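Local coordinates for hypothetical protein PH1933 (Pyrococcus horikoshii, PDB 1WWZ) that binds acetyl coenzyme A and is probably an acyltransferase of the GNAT family, although its acceptor substrate is not established, at residues K15-G27 with F57-F69. Sequence-based numbering, arbitrary orientation.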
loop_
_atom_site.group_PDB
_atom_site.type_symbol
_atom_site.label_atom_id
_atom_site.label_comp_id
_atom_site.label_asym_id
_atom_site.label_seq_id
_atom_site.Cartn_x
_atom_site.Cartn_y
_atom_site.Cartn_z
ATOM N N LYS A 15 14.164 -8.156 23.410
ATOM C CA LYS A 15 14.080 -6.718 23.182
ATOM C C LYS A 15 12.912 -6.365 22.258
ATOM O O LYS A 15 12.081 -5.516 22.582
ATOM C CB LYS A 15 15.397 -6.212 22.583
ATOM C CG LYS A 15 15.345 -4.781 22.066
ATOM C CD LYS A 15 16.701 -4.343 21.537
ATOM C CE LYS A 15 16.609 -3.020 20.789
ATOM N NZ LYS A 15 17.057 -3.164 19.371
ATOM N N ALA A 16 12.859 -7.023 21.106
ATOM C CA ALA A 16 11.801 -6.783 20.133
ATOM C C ALA A 16 10.441 -7.112 20.736
ATOM O O ALA A 16 9.479 -6.363 20.572
ATOM C CB ALA A 16 12.037 -7.627 18.885
ATOM N N LEU A 17 10.373 -8.237 21.438
ATOM C CA LEU A 17 9.134 -8.673 22.064
ATOM C C LEU A 17 8.636 -7.611 23.029
ATOM O O LEU A 17 7.444 -7.316 23.083
ATOM C CB LEU A 17 9.358 -9.994 22.805
ATOM C CG LEU A 17 8.158 -10.573 23.555
ATOM C CD1 LEU A 17 7.002 -10.808 22.588
ATOM C CD2 LEU A 17 8.566 -11.870 24.229
ATOM N N ASN A 18 9.562 -7.031 23.787
ATOM C CA ASN A 18 9.220 -5.997 24.755
ATOM C C ASN A 18 8.592 -4.796 24.051
ATOM O O ASN A 18 7.591 -4.249 24.514
ATOM C CB ASN A 18 10.473 -5.557 25.514
ATOM C CG ASN A 18 10.150 -4.915 26.846
ATOM O OD1 ASN A 18 9.688 -5.584 27.772
ATOM N ND2 ASN A 18 10.383 -3.613 26.950
ATOM N N GLU A 19 9.185 -4.386 22.933
ATOM C CA GLU A 19 8.671 -3.255 22.167
ATOM C C GLU A 19 7.286 -3.555 21.610
ATOM O O GLU A 19 6.397 -2.703 21.635
ATOM C CB GLU A 19 9.600 -2.922 20.996
ATOM C CG GLU A 19 10.949 -2.358 21.382
ATOM C CD GLU A 19 11.772 -1.988 20.163
ATOM O OE1 GLU A 19 11.292 -1.168 19.351
ATOM O OE2 GLU A 19 12.894 -2.517 20.015
ATOM N N LEU A 20 7.109 -4.767 21.092
ATOM C CA LEU A 20 5.822 -5.153 20.532
ATOM C C LEU A 20 4.761 -5.143 21.622
ATOM O O LEU A 20 3.626 -4.723 21.393
ATOM C CB LEU A 20 5.912 -6.542 19.889
ATOM C CG LEU A 20 6.743 -6.608 18.603
ATOM C CD1 LEU A 20 6.932 -8.052 18.191
ATOM C CD2 LEU A 20 6.055 -5.819 17.494
ATOM N N ILE A 21 5.132 -5.601 22.810
ATOM C CA ILE A 21 4.192 -5.619 23.918
ATOM C C ILE A 21 3.766 -4.194 24.267
ATOM O O ILE A 21 2.578 -3.930 24.452
ATOM C CB ILE A 21 4.804 -6.315 25.153
ATOM C CG1 ILE A 21 5.025 -7.800 24.842
ATOM C CG2 ILE A 21 3.883 -6.155 26.353
ATOM C CD1 ILE A 21 5.669 -8.588 25.967
ATOM N N ASP A 22 4.726 -3.276 24.341
ATOM C CA ASP A 22 4.417 -1.878 24.655
ATOM C C ASP A 22 3.437 -1.304 23.627
ATOM O O ASP A 22 2.452 -0.655 23.984
ATOM C CB ASP A 22 5.690 -1.018 24.669
ATOM C CG ASP A 22 6.678 -1.437 25.744
ATOM O OD1 ASP A 22 6.277 -2.133 26.700
ATOM O OD2 ASP A 22 7.864 -1.054 25.637
ATOM N N VAL A 23 3.718 -1.545 22.349
ATOM C CA VAL A 23 2.859 -1.062 21.273
ATOM C C VAL A 23 1.466 -1.665 21.413
ATOM O O VAL A 23 0.455 -0.974 21.282
ATOM C CB VAL A 23 3.433 -1.450 19.885
ATOM C CG1 VAL A 23 2.396 -1.198 18.795
ATOM C CG2 VAL A 23 4.696 -0.652 19.606
ATOM N N TYR A 24 1.428 -2.965 21.680
ATOM C CA TYR A 24 0.174 -3.683 21.841
ATOM C C TYR A 24 -0.636 -3.114 23.007
ATOM O O TYR A 24 -1.816 -2.801 22.859
ATOM C CB TYR A 24 0.471 -5.164 22.082
ATOM C CG TYR A 24 -0.749 -6.036 22.257
ATOM C CD1 TYR A 24 -1.208 -6.848 21.220
ATOM C CD2 TYR A 24 -1.427 -6.075 23.475
ATOM C CE1 TYR A 24 -2.310 -7.683 21.397
ATOM C CE2 TYR A 24 -2.523 -6.900 23.661
ATOM C CZ TYR A 24 -2.961 -7.703 22.621
ATOM O OH TYR A 24 -4.036 -8.532 22.817
ATOM N N MET A 25 0.003 -2.983 24.166
ATOM C CA MET A 25 -0.672 -2.454 25.350
ATOM C C MET A 25 -1.171 -1.027 25.134
ATOM O O MET A 25 -2.255 -0.657 25.596
ATOM C CB MET A 25 0.269 -2.487 26.559
ATOM C CG MET A 25 0.719 -3.878 26.977
ATOM S SD MET A 25 -0.651 -5.002 27.304
ATOM C CE MET A 25 -1.301 -4.328 28.852
ATOM N N SER A 26 -0.371 -0.228 24.436
ATOM C CA SER A 26 -0.725 1.155 24.147
ATOM C C SER A 26 -1.928 1.213 23.217
ATOM O O SER A 26 -2.894 1.929 23.472
ATOM C CB SER A 26 0.461 1.873 23.498
ATOM O OG SER A 26 0.075 3.142 22.991
ATOM N N GLY A 27 -1.867 0.443 22.137
ATOM C CA GLY A 27 -2.951 0.434 21.176
ATOM C C GLY A 27 -4.253 -0.168 21.666
ATOM O O GLY A 27 -5.323 0.285 21.273
ATOM N N PHE A 57 5.174 -11.313 9.730
ATOM C CA PHE A 57 5.158 -10.403 10.868
ATOM C C PHE A 57 5.824 -9.103 10.417
ATOM O O PHE A 57 7.050 -9.025 10.318
ATOM C CB PHE A 57 5.937 -11.037 12.026
ATOM C CG PHE A 57 5.452 -10.635 13.388
ATOM C CD1 PHE A 57 4.870 -11.577 14.232
ATOM C CD2 PHE A 57 5.604 -9.332 13.842
ATOM C CE1 PHE A 57 4.451 -11.224 15.514
ATOM C CE2 PHE A 57 5.187 -8.967 15.121
ATOM C CZ PHE A 57 4.610 -9.919 15.960
ATOM N N PHE A 58 5.011 -8.091 10.127
ATOM C CA PHE A 58 5.508 -6.798 9.665
ATOM C C PHE A 58 5.410 -5.737 10.748
ATOM O O PHE A 58 4.420 -5.670 11.471
ATOM C CB PHE A 58 4.703 -6.329 8.450
ATOM C CG PHE A 58 4.958 -7.129 7.215
ATOM C CD1 PHE A 58 6.056 -6.850 6.410
ATOM C CD2 PHE A 58 4.117 -8.183 6.868
ATOM C CE1 PHE A 58 6.316 -7.612 5.277
ATOM C CE2 PHE A 58 4.368 -8.952 5.738
ATOM C CZ PHE A 58 5.472 -8.666 4.940
ATOM N N VAL A 59 6.438 -4.903 10.852
ATOM C CA VAL A 59 6.429 -3.832 11.836
ATOM C C VAL A 59 6.609 -2.478 11.165
ATOM O O VAL A 59 7.293 -2.364 10.146
ATOM C CB VAL A 59 7.546 -4.006 12.892
ATOM C CG1 VAL A 59 7.286 -5.259 13.724
ATOM C CG2 VAL A 59 8.905 -4.079 12.208
ATOM N N ALA A 60 5.961 -1.463 11.727
ATOM C CA ALA A 60 6.075 -0.102 11.225
ATOM C C ALA A 60 7.055 0.564 12.178
ATOM O O ALA A 60 6.918 0.449 13.396
ATOM C CB ALA A 60 4.722 0.610 11.275
ATOM N N LYS A 61 8.053 1.245 11.628
ATOM C CA LYS A 61 9.039 1.898 12.469
ATOM C C LYS A 61 9.274 3.354 12.113
ATOM O O LYS A 61 9.225 3.750 10.948
ATOM C CB LYS A 61 10.367 1.137 12.406
ATOM C CG LYS A 61 10.291 -0.282 12.949
ATOM C CD LYS A 61 11.608 -1.023 12.780
ATOM C CE LYS A 61 12.734 -0.365 13.563
ATOM N NZ LYS A 61 14.028 -1.080 13.368
ATOM N N VAL A 62 9.502 4.151 13.148
ATOM C CA VAL A 62 9.795 5.566 12.999
ATOM C C VAL A 62 11.064 5.704 13.818
ATOM O O VAL A 62 11.015 5.851 15.037
ATOM C CB VAL A 62 8.689 6.449 13.601
ATOM C CG1 VAL A 62 9.056 7.914 13.445
ATOM C CG2 VAL A 62 7.363 6.157 12.918
ATOM N N GLY A 63 12.203 5.624 13.140
ATOM C CA GLY A 63 13.474 5.696 13.829
ATOM C C GLY A 63 13.868 4.284 14.218
ATOM O O GLY A 63 13.781 3.366 13.402
ATOM N N ASP A 64 14.280 4.096 15.468
ATOM C CA ASP A 64 14.687 2.779 15.944
ATOM C C ASP A 64 13.586 2.097 16.749
ATOM O O ASP A 64 13.780 0.995 17.264
ATOM C CB ASP A 64 15.945 2.900 16.808
ATOM C CG ASP A 64 17.114 3.504 16.052
ATOM O OD1 ASP A 64 17.613 2.854 15.107
ATOM O OD2 ASP A 64 17.532 4.630 16.401
ATOM N N LYS A 65 12.429 2.746 16.852
ATOM C CA LYS A 65 11.323 2.187 17.622
ATOM C C LYS A 65 10.178 1.674 16.765
ATOM O O LYS A 65 9.827 2.269 15.744
ATOM C CB LYS A 65 10.769 3.223 18.609
ATOM C CG LYS A 65 10.065 4.407 17.955
ATOM C CD LYS A 65 9.482 5.365 18.995
ATOM C CE LYS A 65 8.010 5.072 19.288
ATOM N NZ LYS A 65 7.693 5.087 20.749
ATOM N N ILE A 66 9.605 0.557 17.197
ATOM C CA ILE A 66 8.468 -0.039 16.516
ATOM C C ILE A 66 7.254 0.731 17.023
ATOM O O ILE A 66 7.093 0.905 18.230
ATOM C CB ILE A 66 8.319 -1.523 16.890
ATOM C CG1 ILE A 66 9.511 -2.314 16.347
ATOM C CG2 ILE A 66 6.997 -2.061 16.363
ATOM C CD1 ILE A 66 9.492 -3.784 16.719
ATOM N N VAL A 67 6.410 1.203 16.112
ATOM C CA VAL A 67 5.233 1.961 16.517
ATOM C C VAL A 67 3.943 1.253 16.141
ATOM O O VAL A 67 2.853 1.727 16.450
ATOM C CB VAL A 67 5.227 3.371 15.887
ATOM C CG1 VAL A 67 6.505 4.107 16.256
ATOM C CG2 VAL A 67 5.075 3.272 14.383
ATOM N N GLY A 68 4.073 0.116 15.466
ATOM C CA GLY A 68 2.900 -0.635 15.065
ATOM C C GLY A 68 3.304 -1.926 14.383
ATOM O O GLY A 68 4.454 -2.076 13.974
ATOM N N PHE A 69 2.376 -2.869 14.279
ATOM C CA PHE A 69 2.684 -4.124 13.614
ATOM C C PHE A 69 1.439 -4.860 13.171
ATOM O O PHE A 69 0.331 -4.574 13.624
ATOM C CB PHE A 69 3.571 -5.017 14.512
ATOM C CG PHE A 69 2.877 -5.578 15.727
ATOM C CD1 PHE A 69 2.284 -6.837 15.689
ATOM C CD2 PHE A 69 2.864 -4.871 16.930
ATOM C CE1 PHE A 69 1.694 -7.390 16.831
ATOM C CE2 PHE A 69 2.277 -5.414 18.078
ATOM C CZ PHE A 69 1.691 -6.675 18.029
#
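Glu19 turns its CG away from its own carbonyl carbon (chi1 -68°) and then runs extended, which carries its carboxylate across the side chain of Ile66 to the strand backbone. There OE1 accepts a hydrogen bond from Ile66 N at 3.2 Å. The bond is fairly straight, 160° at the hydrogen, and the donor lies almost in line with the CD-OE1 bond. Leu20 likewise sets CG anti to its carbonyl carbon (chi1 -70°), which brings its two methyls to two phenylalanines. CD2 sits over one face of the Phe69 ring as a CH-pi contact, 3.8 Å from the ring centroid. CD1 lies 3.6 Å from Phe57 CE2. The CG2 of Ile66 also touches Leu20 CD2, at 4.0 Å.

Helix 14-27 is the first helix of the GNAT fold. It packs here on one face of the hairpin formed by strands 57-62 and 65-78, while helix 102-115 packs on the other. The second strand carries a classic beta bulge here, with Val67 and Gly68 together opposite Ala60 of the partner strand. Val23 lies against this part of the strand. Its CG2 is 3.2 Å from Ile66 O, and its CG1 is 3.8 Å from Gly68 CA. Phe69 CZ approaches the edge of the Tyr24 ring, 4.3 Å from Tyr24 CD1. The Tyr24 hydroxyl is hydrogen-bonded to Gly35 O, which ties the far end of that ring to helix 32-35. At the C-terminal end of the helix segment, Gly27 touches the bound acetyl coenzyme A.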